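PDB 2JG5: fructose 1-phosphate kinase from Staphylococcus aureus, which probably uses ATP to phosphorylate fructose 1-phosphate to fructose 1,6-bisphosphate, as a member of the PfkB family of carbohydrate kinases. Local coordinates for residues 5-10 / 142-147; 10-15 / 32-37; 14-19 / 92-97; 82-87 / 107-112. All coordinates share one frame; numbering follows the deposited sequence.

Contact 1. Residues 5-10 / 142-147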
loop_
_atom_site.group_PDB
_atom_site.type_symbol
_atom_site.label_atom_id
_atom_site.label_comp_id
_atom_site.label_asym_id
_atom_site.label_seq_id
_atom_site.Cartn_x
_atom_site.Cartn_y
_atom_site.Cartn_z
ATOM N N VAL A 5 8.631 12.058 -18.134
ATOM C CA VAL A 5 8.507 12.759 -16.856
ATOM C C VAL A 5 7.124 12.422 -16.271
ATOM O O VAL A 5 6.111 12.609 -16.931
ATOM C CB VAL A 5 8.713 14.283 -17.015
ATOM C CG1 VAL A 5 8.687 14.995 -15.658
ATOM C CG2 VAL A 5 10.038 14.592 -17.752
ATOM N N THR A 6 7.117 11.869 -15.059
ATOM C CA THR A 6 5.910 11.585 -14.299
ATOM C C THR A 6 6.070 12.310 -12.951
ATOM O O THR A 6 6.885 11.930 -12.122
ATOM C CB THR A 6 5.691 10.039 -14.083
ATOM O OG1 THR A 6 5.666 9.352 -15.346
ATOM C CG2 THR A 6 4.403 9.756 -13.370
ATOM N N PHE A 7 5.299 13.376 -12.761
ATOM C CA PHE A 7 5.312 14.153 -11.523
ATOM C C PHE A 7 4.791 13.400 -10.302
ATOM O O PHE A 7 5.294 13.587 -9.196
ATOM C CB PHE A 7 4.462 15.406 -11.686
ATOM C CG PHE A 7 4.895 16.299 -12.790
ATOM C CD1 PHE A 7 3.962 16.793 -13.694
ATOM C CD2 PHE A 7 6.228 16.667 -12.927
ATOM C CE1 PHE A 7 4.352 17.639 -14.717
ATOM C CE2 PHE A 7 6.624 17.510 -13.937
ATOM C CZ PHE A 7 5.686 17.997 -14.841
ATOM N N ASN A 8 3.771 12.568 -10.509
ATOM C CA ASN A 8 3.091 11.895 -9.426
ATOM C C ASN A 8 2.914 10.384 -9.718
ATOM O O ASN A 8 1.793 9.877 -9.762
ATOM C CB ASN A 8 1.732 12.588 -9.176
ATOM C CG ASN A 8 1.054 12.128 -7.898
ATOM O OD1 ASN A 8 1.668 11.479 -7.056
ATOM N ND2 ASN A 8 -0.225 12.461 -7.752
ATOM N N PRO A 9 4.027 9.657 -9.916
ATOM C CA PRO A 9 3.920 8.229 -10.215
ATOM C C PRO A 9 3.207 7.433 -9.117
ATOM O O PRO A 9 3.052 7.906 -7.981
ATOM C CB PRO A 9 5.384 7.789 -10.304
ATOM C CG PRO A 9 6.138 8.824 -9.542
ATOM C CD PRO A 9 5.438 10.088 -9.849
ATOM N N SER A 10 2.795 6.220 -9.440
ATOM C CA SER A 10 1.990 5.474 -8.496
ATOM C C SER A 10 2.338 4.015 -8.425
ATOM O O SER A 10 2.817 3.421 -9.392
ATOM C CB SER A 10 0.512 5.594 -8.868
ATOM O OG SER A 10 0.325 5.216 -10.212
ATOM N N ASP A 142 2.448 25.929 -13.288
ATOM C CA ASP A 142 3.000 26.127 -14.630
ATOM C C ASP A 142 4.214 25.225 -14.886
ATOM O O ASP A 142 5.080 25.567 -15.690
ATOM C CB ASP A 142 3.348 27.599 -14.871
ATOM C CG ASP A 142 4.636 28.052 -14.143
ATOM O OD1 ASP A 142 5.194 29.096 -14.562
ATOM O OD2 ASP A 142 5.086 27.394 -13.170
ATOM N N ALA A 143 4.256 24.072 -14.210
ATOM C CA ALA A 143 5.361 23.117 -14.311
ATOM C C ALA A 143 5.643 22.644 -15.741
ATOM O O ALA A 143 6.802 22.454 -16.109
ATOM C CB ALA A 143 5.116 21.936 -13.414
ATOM N N TYR A 144 4.592 22.461 -16.541
ATOM C CA TYR A 144 4.759 22.079 -17.950
ATOM C C TYR A 144 5.566 23.128 -18.703
ATOM O O TYR A 144 6.515 22.792 -19.427
ATOM C CB TYR A 144 3.404 21.821 -18.634
ATOM C CG TYR A 144 2.957 20.383 -18.512
ATOM C CD1 TYR A 144 3.254 19.457 -19.515
ATOM C CD2 TYR A 144 2.255 19.934 -17.388
ATOM C CE1 TYR A 144 2.863 18.125 -19.408
ATOM C CE2 TYR A 144 1.865 18.607 -17.271
ATOM C CZ TYR A 144 2.184 17.710 -18.288
ATOM O OH TYR A 144 1.807 16.393 -18.195
ATOM N N ALA A 145 5.202 24.391 -18.504
ATOM C CA ALA A 145 5.845 25.510 -19.168
ATOM C C ALA A 145 7.293 25.685 -18.732
ATOM O O ALA A 145 8.135 26.075 -19.534
ATOM C CB ALA A 145 5.065 26.800 -18.901
ATOM N N GLN A 146 7.560 25.431 -17.458
ATOM C CA GLN A 146 8.901 25.563 -16.888
ATOM C C GLN A 146 9.849 24.517 -17.476
ATOM O O GLN A 146 11.041 24.769 -17.662
ATOM C CB GLN A 146 8.861 25.452 -15.360
ATOM C CG GLN A 146 8.103 26.588 -14.642
ATOM C CD GLN A 146 8.492 26.706 -13.163
ATOM O OE1 GLN A 146 9.565 26.252 -12.756
ATOM N NE2 GLN A 146 7.620 27.310 -12.360
ATOM N N ILE A 147 9.300 23.345 -17.784
ATOM C CA ILE A 147 10.046 22.313 -18.482
ATOM C C ILE A 147 10.186 22.734 -19.953
ATOM O O ILE A 147 11.305 22.808 -20.483
ATOM C CB ILE A 147 9.376 20.918 -18.290
ATOM C CG1 ILE A 147 9.717 20.367 -16.899
ATOM C CG2 ILE A 147 9.796 19.932 -19.388
ATOM C CD1 ILE A 147 8.681 19.401 -16.331
#

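Contact 2. Residues 10-15 / 32-37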
loop_
_atom_site.group_PDB
_atom_site.type_symbol
_atom_site.label_atom_id
_atom_site.label_comp_id
_atom_site.label_asym_id
_atom_site.label_seq_id
_atom_site.Cartn_x
_atom_site.Cartn_y
_atom_site.Cartn_z
ATOM N N SER A 10 2.795 6.220 -9.440
ATOM C CA SER A 10 1.990 5.474 -8.496
ATOM C C SER A 10 2.338 4.015 -8.425
ATOM O O SER A 10 2.817 3.421 -9.392
ATOM C CB SER A 10 0.512 5.594 -8.868
ATOM O OG SER A 10 0.325 5.216 -10.212
ATOM N N ILE A 11 2.100 3.438 -7.259
ATOM C CA ILE A 11 1.836 2.020 -7.212
ATOM C C ILE A 11 0.344 1.884 -7.493
ATOM O O ILE A 11 -0.502 2.533 -6.859
ATOM C CB ILE A 11 2.233 1.372 -5.874
ATOM C CG1 ILE A 11 3.707 1.636 -5.593
ATOM C CG2 ILE A 11 1.969 -0.152 -5.903
ATOM C CD1 ILE A 11 4.177 1.171 -4.241
ATOM N N ASP A 12 0.032 1.080 -8.494
ATOM C CA ASP A 12 -1.337 0.731 -8.760
ATOM C C ASP A 12 -1.622 -0.587 -8.041
ATOM O O ASP A 12 -1.276 -1.663 -8.508
ATOM C CB ASP A 12 -1.581 0.672 -10.263
ATOM C CG ASP A 12 -1.300 2.009 -10.950
ATOM O OD1 ASP A 12 -1.225 3.038 -10.247
ATOM O OD2 ASP A 12 -1.163 2.040 -12.193
ATOM N N TYR A 13 -2.225 -0.463 -6.865
ATOM C CA TYR A 13 -2.593 -1.608 -6.053
ATOM C C TYR A 13 -3.925 -2.194 -6.546
ATOM O O TYR A 13 -5.007 -1.688 -6.237
ATOM C CB TYR A 13 -2.641 -1.189 -4.581
ATOM C CG TYR A 13 -2.870 -2.305 -3.590
ATOM C CD1 TYR A 13 -2.509 -3.622 -3.885
ATOM C CD2 TYR A 13 -3.430 -2.038 -2.343
ATOM C CE1 TYR A 13 -2.719 -4.644 -2.967
ATOM C CE2 TYR A 13 -3.648 -3.057 -1.412
ATOM C CZ TYR A 13 -3.289 -4.355 -1.732
ATOM O OH TYR A 13 -3.479 -5.358 -0.823
ATOM N N VAL A 14 -3.823 -3.257 -7.338
ATOM C CA VAL A 14 -4.991 -3.883 -7.933
ATOM C C VAL A 14 -5.529 -4.970 -6.999
ATOM O O VAL A 14 -4.792 -5.865 -6.594
ATOM C CB VAL A 14 -4.691 -4.451 -9.336
ATOM C CG1 VAL A 14 -5.916 -5.141 -9.897
ATOM C CG2 VAL A 14 -4.243 -3.339 -10.285
ATOM N N ILE A 15 -6.810 -4.861 -6.652
ATOM C CA ILE A 15 -7.437 -5.755 -5.692
ATOM C C ILE A 15 -8.652 -6.425 -6.317
ATOM O O ILE A 15 -9.602 -5.755 -6.744
ATOM C CB ILE A 15 -7.857 -5.017 -4.390
ATOM C CG1 ILE A 15 -6.673 -4.243 -3.790
ATOM C CG2 ILE A 15 -8.426 -6.011 -3.378
ATOM C CD1 ILE A 15 -7.055 -3.286 -2.674
ATOM N N TYR A 32 -2.502 -7.550 -6.829
ATOM C CA TYR A 32 -1.189 -7.401 -7.407
ATOM C C TYR A 32 -0.885 -5.926 -7.543
ATOM O O TYR A 32 -1.748 -5.083 -7.302
ATOM C CB TYR A 32 -1.041 -8.179 -8.723
ATOM C CG TYR A 32 -1.895 -7.686 -9.857
ATOM C CD1 TYR A 32 -2.972 -8.443 -10.328
ATOM C CD2 TYR A 32 -1.618 -6.465 -10.482
ATOM C CE1 TYR A 32 -3.753 -7.985 -11.404
ATOM C CE2 TYR A 32 -2.394 -5.999 -11.540
ATOM C CZ TYR A 32 -3.459 -6.755 -11.996
ATOM O OH TYR A 32 -4.215 -6.271 -13.048
ATOM N N LYS A 33 0.355 -5.626 -7.910
ATOM C CA LYS A 33 0.857 -4.266 -7.891
ATOM C C LYS A 33 1.672 -4.018 -9.123
ATOM O O LYS A 33 2.409 -4.896 -9.566
ATOM C CB LYS A 33 1.789 -4.074 -6.693
ATOM C CG LYS A 33 1.131 -4.117 -5.348
ATOM C CD LYS A 33 2.149 -3.772 -4.271
ATOM C CE LYS A 33 1.656 -4.175 -2.929
ATOM N NZ LYS A 33 1.616 -5.659 -2.827
ATOM N N PHE A 34 1.563 -2.814 -9.668
ATOM C CA PHE A 34 2.527 -2.370 -10.673
ATOM C C PHE A 34 2.881 -0.882 -10.589
ATOM O O PHE A 34 2.233 -0.118 -9.883
ATOM C CB PHE A 34 2.091 -2.779 -12.086
ATOM C CG PHE A 34 0.703 -2.332 -12.466
ATOM C CD1 PHE A 34 0.495 -1.080 -13.053
ATOM C CD2 PHE A 34 -0.386 -3.185 -12.297
ATOM C CE1 PHE A 34 -0.791 -0.664 -13.447
ATOM C CE2 PHE A 34 -1.672 -2.787 -12.685
ATOM C CZ PHE A 34 -1.881 -1.517 -13.257
ATOM N N ALA A 35 3.935 -0.486 -11.291
ATOM C CA ALA A 35 4.305 0.910 -11.378
ATOM C C ALA A 35 3.386 1.602 -12.381
ATOM O O ALA A 35 3.411 1.298 -13.576
ATOM C CB ALA A 35 5.759 1.040 -11.793
ATOM N N GLY A 36 2.563 2.521 -11.887
ATOM C CA GLY A 36 1.696 3.321 -12.748
ATOM C C GLY A 36 2.091 4.781 -12.845
ATOM O O GLY A 36 2.967 5.255 -12.127
ATOM N N GLY A 37 1.403 5.497 -13.729
ATOM C CA GLY A 37 1.708 6.879 -14.045
ATOM C C GLY A 37 1.889 6.979 -15.538
ATOM O O GLY A 37 2.355 6.032 -16.178
#

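Contact 3. Residues 14-19 / 92-97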
loop_
_atom_site.group_PDB
_atom_site.type_symbol
_atom_site.label_atom_id
_atom_site.label_comp_id
_atom_site.label_asym_id
_atom_site.label_seq_id
_atom_site.Cartn_x
_atom_site.Cartn_y
_atom_site.Cartn_z
ATOM N N VAL A 14 -3.823 -3.257 -7.338
ATOM C CA VAL A 14 -4.991 -3.883 -7.933
ATOM C C VAL A 14 -5.529 -4.970 -6.999
ATOM O O VAL A 14 -4.792 -5.865 -6.594
ATOM C CB VAL A 14 -4.691 -4.451 -9.336
ATOM C CG1 VAL A 14 -5.916 -5.141 -9.897
ATOM C CG2 VAL A 14 -4.243 -3.339 -10.285
ATOM N N ILE A 15 -6.810 -4.861 -6.652
ATOM C CA ILE A 15 -7.437 -5.755 -5.692
ATOM C C ILE A 15 -8.652 -6.425 -6.317
ATOM O O ILE A 15 -9.602 -5.755 -6.744
ATOM C CB ILE A 15 -7.857 -5.017 -4.390
ATOM C CG1 ILE A 15 -6.673 -4.243 -3.790
ATOM C CG2 ILE A 15 -8.426 -6.011 -3.378
ATOM C CD1 ILE A 15 -7.055 -3.286 -2.674
ATOM N N PHE A 16 -8.604 -7.751 -6.393
ATOM C CA PHE A 16 -9.737 -8.513 -6.855
ATOM C C PHE A 16 -10.524 -8.927 -5.642
ATOM O O PHE A 16 -9.962 -9.490 -4.690
ATOM C CB PHE A 16 -9.296 -9.743 -7.648
ATOM C CG PHE A 16 -8.703 -9.418 -8.990
ATOM C CD1 PHE A 16 -7.400 -8.927 -9.093
ATOM C CD2 PHE A 16 -9.441 -9.607 -10.149
ATOM C CE1 PHE A 16 -6.852 -8.622 -10.334
ATOM C CE2 PHE A 16 -8.897 -9.303 -11.397
ATOM C CZ PHE A 16 -7.597 -8.814 -11.489
ATOM N N THR A 17 -11.827 -8.641 -5.684
ATOM C CA THR A 17 -12.751 -8.993 -4.610
ATOM C C THR A 17 -14.169 -9.022 -5.149
ATOM O O THR A 17 -14.565 -8.147 -5.926
ATOM C CB THR A 17 -12.614 -8.031 -3.383
ATOM O OG1 THR A 17 -13.241 -8.614 -2.236
ATOM C CG2 THR A 17 -13.191 -6.641 -3.669
ATOM N N ASN A 18 -14.920 -10.043 -4.740
ATOM C CA ASN A 18 -16.292 -10.264 -5.199
ATOM C C ASN A 18 -17.343 -9.606 -4.300
ATOM O O ASN A 18 -17.159 -9.533 -3.087
ATOM C CB ASN A 18 -16.559 -11.770 -5.287
ATOM C CG ASN A 18 -17.854 -12.084 -5.979
ATOM O OD1 ASN A 18 -18.844 -12.456 -5.339
ATOM N ND2 ASN A 18 -17.872 -11.920 -7.296
ATOM N N ASP A 19 -18.456 -9.170 -4.906
ATOM C CA ASP A 19 -19.586 -8.535 -4.198
ATOM C C ASP A 19 -19.075 -7.414 -3.256
ATOM O O ASP A 19 -19.270 -7.482 -2.037
ATOM C CB ASP A 19 -20.425 -9.571 -3.399
ATOM C CG ASP A 19 -21.496 -10.304 -4.249
ATOM O OD1 ASP A 19 -22.296 -9.653 -4.967
ATOM O OD2 ASP A 19 -21.572 -11.555 -4.160
ATOM N N LYS A 92 -7.224 0.102 -7.223
ATOM C CA LYS A 92 -8.133 -0.306 -8.290
ATOM C C LYS A 92 -8.913 -1.524 -7.814
ATOM O O LYS A 92 -8.336 -2.603 -7.656
ATOM C CB LYS A 92 -7.349 -0.660 -9.569
ATOM C CG LYS A 92 -6.132 0.240 -9.882
ATOM C CD LYS A 92 -6.546 1.665 -10.230
ATOM C CE LYS A 92 -5.382 2.661 -10.090
ATOM N NZ LYS A 92 -5.725 4.034 -10.610
ATOM N N LEU A 93 -10.211 -1.352 -7.570
ATOM C CA LEU A 93 -11.067 -2.446 -7.091
ATOM C C LEU A 93 -11.772 -3.158 -8.235
ATOM O O LEU A 93 -12.682 -2.612 -8.881
ATOM C CB LEU A 93 -12.096 -1.956 -6.069
ATOM C CG LEU A 93 -11.604 -1.275 -4.793
ATOM C CD1 LEU A 93 -12.789 -0.857 -3.948
ATOM C CD2 LEU A 93 -10.662 -2.178 -3.999
ATOM N N LYS A 94 -11.348 -4.389 -8.481
ATOM C CA LYS A 94 -11.926 -5.167 -9.558
ATOM C C LYS A 94 -12.918 -6.195 -9.020
ATOM O O LYS A 94 -12.526 -7.268 -8.555
ATOM C CB LYS A 94 -10.826 -5.809 -10.413
ATOM C CG LYS A 94 -9.829 -4.799 -11.015
ATOM C CD LYS A 94 -8.822 -5.464 -11.946
ATOM C CE LYS A 94 -9.463 -5.930 -13.251
ATOM N NZ LYS A 94 -8.656 -7.003 -13.924
ATOM N N THR A 95 -14.199 -5.827 -9.054
ATOM C CA THR A 95 -15.314 -6.744 -8.805
ATOM C C THR A 95 -15.935 -7.054 -10.160
ATOM O O THR A 95 -15.227 -7.413 -11.098
ATOM C CB THR A 95 -16.389 -6.120 -7.880
ATOM O OG1 THR A 95 -15.769 -5.586 -6.708
ATOM C CG2 THR A 95 -17.445 -7.169 -7.469
ATOM N N GLY A 96 -17.255 -6.921 -10.254
ATOM C CA GLY A 96 -17.935 -6.837 -11.541
ATOM C C GLY A 96 -17.776 -5.415 -12.056
ATOM O O GLY A 96 -17.743 -5.176 -13.260
ATOM N N GLN A 97 -17.680 -4.470 -11.129
ATOM C CA GLN A 97 -17.428 -3.078 -11.469
ATOM C C GLN A 97 -15.942 -2.735 -11.297
ATOM O O GLN A 97 -15.215 -3.425 -10.577
ATOM C CB GLN A 97 -18.308 -2.152 -10.617
ATOM C CG GLN A 97 -19.788 -2.104 -11.042
ATOM C CD GLN A 97 -20.666 -3.076 -10.275
ATOM O OE1 GLN A 97 -20.617 -3.141 -9.045
ATOM N NE2 GLN A 97 -21.491 -3.826 -11.001
#

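Contact 4. Residues 82-87 / 107-112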
loop_
_atom_site.group_PDB
_atom_site.type_symbol
_atom_site.label_atom_id
_atom_site.label_comp_id
_atom_site.label_asym_id
_atom_site.label_seq_id
_atom_site.Cartn_x
_atom_site.Cartn_y
_atom_site.Cartn_z
ATOM N N GLU A 82 14.449 12.187 -5.444
ATOM C CA GLU A 82 14.008 11.701 -4.134
ATOM C C GLU A 82 13.251 12.807 -3.419
ATOM O O GLU A 82 13.786 13.902 -3.184
ATOM C CB GLU A 82 15.195 11.212 -3.283
ATOM C CG GLU A 82 14.808 10.431 -1.997
ATOM C CD GLU A 82 15.951 10.320 -0.995
ATOM O OE1 GLU A 82 16.596 9.248 -0.938
ATOM O OE2 GLU A 82 16.221 11.302 -0.265
ATOM N N VAL A 83 11.994 12.528 -3.107
ATOM C CA VAL A 83 11.193 13.426 -2.279
ATOM C C VAL A 83 11.024 12.824 -0.869
ATOM O O VAL A 83 11.275 11.635 -0.663
ATOM C CB VAL A 83 9.839 13.806 -2.957
ATOM C CG1 VAL A 83 10.098 14.445 -4.319
ATOM C CG2 VAL A 83 8.954 12.595 -3.139
ATOM N N ASP A 84 10.616 13.660 0.087
ATOM C CA ASP A 84 10.622 13.325 1.513
ATOM C C ASP A 84 9.362 12.575 1.984
ATOM O O ASP A 84 9.295 12.119 3.126
ATOM C CB ASP A 84 10.806 14.601 2.348
ATOM C CG ASP A 84 12.025 15.407 1.932
ATOM O OD1 ASP A 84 13.077 14.788 1.656
ATOM O OD2 ASP A 84 11.929 16.662 1.887
ATOM N N GLU A 85 8.372 12.455 1.108
ATOM C CA GLU A 85 7.168 11.682 1.424
ATOM C C GLU A 85 6.955 10.524 0.438
ATOM O O GLU A 85 7.542 10.499 -0.652
ATOM C CB GLU A 85 5.933 12.593 1.449
ATOM C CG GLU A 85 5.968 13.654 2.537
ATOM C CD GLU A 85 4.655 14.381 2.690
ATOM O OE1 GLU A 85 3.684 14.054 1.974
ATOM O OE2 GLU A 85 4.601 15.294 3.532
ATOM N N ASP A 86 6.091 9.586 0.826
ATOM C CA ASP A 86 5.852 8.377 0.045
ATOM C C ASP A 86 5.190 8.602 -1.305
ATOM O O ASP A 86 4.195 9.329 -1.417
ATOM C CB ASP A 86 5.033 7.376 0.855
ATOM C CG ASP A 86 5.832 6.744 1.973
ATOM O OD1 ASP A 86 7.060 6.959 2.049
ATOM O OD2 ASP A 86 5.230 6.028 2.784
ATOM N N THR A 87 5.754 7.958 -2.323
ATOM C CA THR A 87 5.118 7.835 -3.630
ATOM C C THR A 87 3.723 7.270 -3.380
ATOM O O THR A 87 3.547 6.410 -2.507
ATOM C CB THR A 87 5.942 6.921 -4.557
ATOM O OG1 THR A 87 7.143 7.604 -4.948
ATOM C CG2 THR A 87 5.164 6.550 -5.803
ATOM N N HIS A 107 4.184 15.398 -0.766
ATOM C CA HIS A 107 4.559 16.798 -0.836
ATOM C C HIS A 107 5.917 16.903 -1.492
ATOM O O HIS A 107 6.878 16.237 -1.087
ATOM C CB HIS A 107 4.594 17.476 0.535
ATOM C CG HIS A 107 5.041 18.904 0.477
ATOM N ND1 HIS A 107 4.222 19.923 0.036
ATOM C CD2 HIS A 107 6.230 19.481 0.780
ATOM C CE1 HIS A 107 4.884 21.067 0.078
ATOM N NE2 HIS A 107 6.105 20.825 0.523
ATOM N N ILE A 108 5.975 17.745 -2.514
ATOM C CA ILE A 108 7.196 17.980 -3.266
ATOM C C ILE A 108 7.605 19.434 -3.065
ATOM O O ILE A 108 6.836 20.357 -3.397
ATOM C CB ILE A 108 7.000 17.652 -4.780
ATOM C CG1 ILE A 108 6.545 16.195 -4.948
ATOM C CG2 ILE A 108 8.292 17.913 -5.567
ATOM C CD1 ILE A 108 5.646 15.948 -6.126
ATOM N N THR A 109 8.807 19.624 -2.514
ATOM C CA THR A 109 9.368 20.955 -2.243
ATOM C C THR A 109 9.771 21.646 -3.546
ATOM O O THR A 109 9.843 21.011 -4.591
ATOM C CB THR A 109 10.620 20.859 -1.339
ATOM O OG1 THR A 109 11.654 20.154 -2.037
ATOM C CG2 THR A 109 10.303 20.134 -0.020
ATOM N N SER A 110 10.056 22.942 -3.473
ATOM C CA SER A 110 10.463 23.717 -4.648
ATOM C C SER A 110 11.867 23.335 -5.081
ATOM O O SER A 110 12.164 23.279 -6.271
ATOM C CB SER A 110 10.402 25.207 -4.345
ATOM O OG SER A 110 9.076 25.597 -4.070
ATOM N N THR A 111 12.707 23.055 -4.088
ATOM C CA THR A 111 14.075 22.589 -4.272
ATOM C C THR A 111 14.146 21.274 -5.059
ATOM O O THR A 111 15.018 21.094 -5.932
ATOM C CB THR A 111 14.751 22.461 -2.885
ATOM O OG1 THR A 111 15.177 23.758 -2.454
ATOM C CG2 THR A 111 15.940 21.516 -2.904
ATOM N N GLN A 112 13.231 20.358 -4.738
ATOM C CA GLN A 112 13.123 19.091 -5.440
ATOM C C GLN A 112 12.651 19.267 -6.878
ATOM O O GLN A 112 13.202 18.651 -7.790
ATOM C CB GLN A 112 12.217 18.141 -4.669
ATOM C CG GLN A 112 12.963 17.434 -3.551
ATOM C CD GLN A 112 12.104 17.113 -2.349
ATOM O OE1 GLN A 112 10.875 17.247 -2.377
ATOM N NE2 GLN A 112 12.756 16.684 -1.269
HETATM O O HOH W 1 9.496 16.168 -0.383
#

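Contact 1. Residues 5-10 / 142-147
Phe7 reaches across to Ala143, Tyr144 and Ile147, and its ring makes most of the contact. Its CG stands anti to the carbonyl carbon (chi1 -58°), and from CB the side chain runs toward helix 143-154. CB, CG and the two delta carbons serve as the stem, and the outer half of the ring does the touching. CE1 comes to 3.7 Å from Tyr144 CE2. The rings form an offset edge-to-face pair with planes 88° apart, Phe7 offering its edge to the Tyr144 face. At the tip, CZ lies 3.6 Å from Ile147 CD1, so that these two side chains meet tip to tip, the methyl close to the ring plane; CE2 touches the same methyl at 3.7 Å. CZ also lies 4.2 Å from Ala143 CB, whose small side chain lets the helix come close. Val5 adds a looser contact, CG1 to Ile147 CD1 at 4.5 Å. Strand 2-6 belongs to the central parallel sheet. Helix 143-154 is the helical connection of a beta-alpha-beta crossover from strand 128-132 to strand 157-161, and Val131 packs against Val5, Phe7, Tyr144 and Ile147. The Tyr144 hydroxyl is hydrogen-bonded to Gly133 O, so this ring can sit in the interior with its polar end satisfied. No hydrogen bond joins the two segments: buried hydrocarbon and the fit of ring edge to ring face hold helix to sheet.

Contact 2. Residues 10-15 / 32-37
Val14 and Asp12 each set a CB over one face of an aromatic ring opposite: Val14 over Tyr32, Asp12 over Phe34. Both beta carbons stand 3.5 Å above the ring plane, displaced toward the rim, in CH-pi contacts. Edge on, the two rings are neighbours, each having the other's CD2 near its own plane. The third ring, Tyr13, is on the other face of the sheet, with Ile15 CG1 over its centre and Tyr32 O at its edge. Strands 10-16 and 25-36 form an antiparallel beta hairpin, in which six backbone hydrogen bonds join 10-15 to 32-37, in the small sheet that probably serves as lid and dimer interface, as in ribokinase-like kinases. Tyr32 CG and Phe34 CG both sit between backbone N and carbonyl carbon (chi1 66° and 54°), the crowded position, from which the rings lean over to the neighbouring strand. Val14 CG2 touches both rings, 3.5 Å from Tyr32 CE2 and 3.6 Å from Phe34 CE2. On the Tyr13 side, Ile11 CG2 meets the aliphatic part of Lys33, 4.0 Å from CD. Lys33 NZ forms a salt bridge with Asp86 of the second subunit, and Tyr13 OH bonds to Ile89 O of that subunit. Gly36 has no side chain, and Asp12 OD2 lies 3.2 Å from its CA, while Ser10 OG donates to Asp12 OD1 on the syn side at 2.7 Å.

Contact 3. Residues 14-19 / 92-97
Val14 meets two lysines on the neighbouring strand. Its CG1 packs 3.6 Å from Lys94 CD, and its CG2 lies 4.1 Å from Lys92 CG, so the branched residue rests against the hydrocarbon parts of both chains; the far end of Lys92 forms a salt bridge with Glu100. Strands 10-16 and 88-94 run parallel here, as the two inner strands of the four-stranded mixed sheet. Ile15, next along, is bonded through both of its backbone polar atoms: its N donates to Lys92 O, and its O accepts from Lys94 N at 2.8 Å, in a nearly straight bond (N-H...O 167°). On the opposite face of the sheet from Val14, Ile15 CD1 and Leu93 CD2 lie side by side at 4.0 Å; Ile101 of the second subunit also packs on Ile15, which suits an apolar residue at the interface. Phe16 has Lys94 CB over one ring face, 4.0 Å above the plane and toward the rim. The Lys94 chain bends at chi3 (71°), which places CE near Phe16 CZ, and NZ then stands 3.2 Å from that same carbon. Thr17 N continues the backbone pairing with a 3.3 Å bond to Lys94 O. Thr17 O is met by a side chain: Thr95 OG1 donates to it at 2.9 Å. Beyond, the Thr95 methyl CG2 touches Asp19 N. Thr95 N is itself bonded to Gln97 O as its strand turns away, so the hydroxyl carries the pairing one step past the backbone, a role for which a short beta-branched alcohol is well suited.

Contact 4. Residues 82-87 / 107-112
Asp84 and Gln112 are joined both directly and through one water that binds three groups of the protein. The water accepts from Asp84 N at 2.8 Å and donates to His107 O and to Gln112 OE1, each at 2.7 Å, so a backbone N-H, a backbone carbonyl and a side-chain amide are tied together where the two segments approach. The direct link is weak: Gln112 NE2 donates to Asp84 OD2 at 3.3 Å, with the carboxylate and amide planes 67° apart. An amide suits this place because its oxygen can accept from the water while its nitrogen serves the acid. Gln112 has a further task in its own segment, where it forms a capping box with Thr109 at the start of helix 110-120. Thr109 OG1, at the N-cap, accepts from Gln112 N at 3.1 Å; in return Gln112 OE1 accepts from Thr109 N at 3.2 Å, the donor lying above the plane of the amide carbonyl. OE1 is therefore gripped by two donors, which fixes the amide's rotation. Beside the polar groups Val83 CG1 packs 4.0 Å from Ile108 CG1, and Phe58 of strand 58-59 touches both residues. Glu85 reaches the other end of the second segment with a chain extended beyond CG: its OE1 accepts from His107 N at 3.1 Å, in a bond straight at the hydrogen (167°) but arriving from above the carboxylate plane, 72° out of it.

Overall arrangement
Contacts 1 and 2 are buried, contacts 3 and 4 only partly. Contact 1 lies at the central parallel sheet, its centre about 12 Å from the centre of the chain, and it relies on apolar and aromatic side chains alone. Contacts 2 and 3 share Val14 and Ile15 and flank strand 10-16 in the mixed sheet, antiparallel on one side and parallel on the other. There, backbone hydrogen bonding dominates, and one face meets the second subunit. Burial falls from contact 2 to contact 3 as the strands run outward. Contact 4 is largely polar, with a bridging water. Ser10, common to contacts 1 and 2, marks where the chain passes from core to probable lid, and Thr87 of 82-87 packs against it.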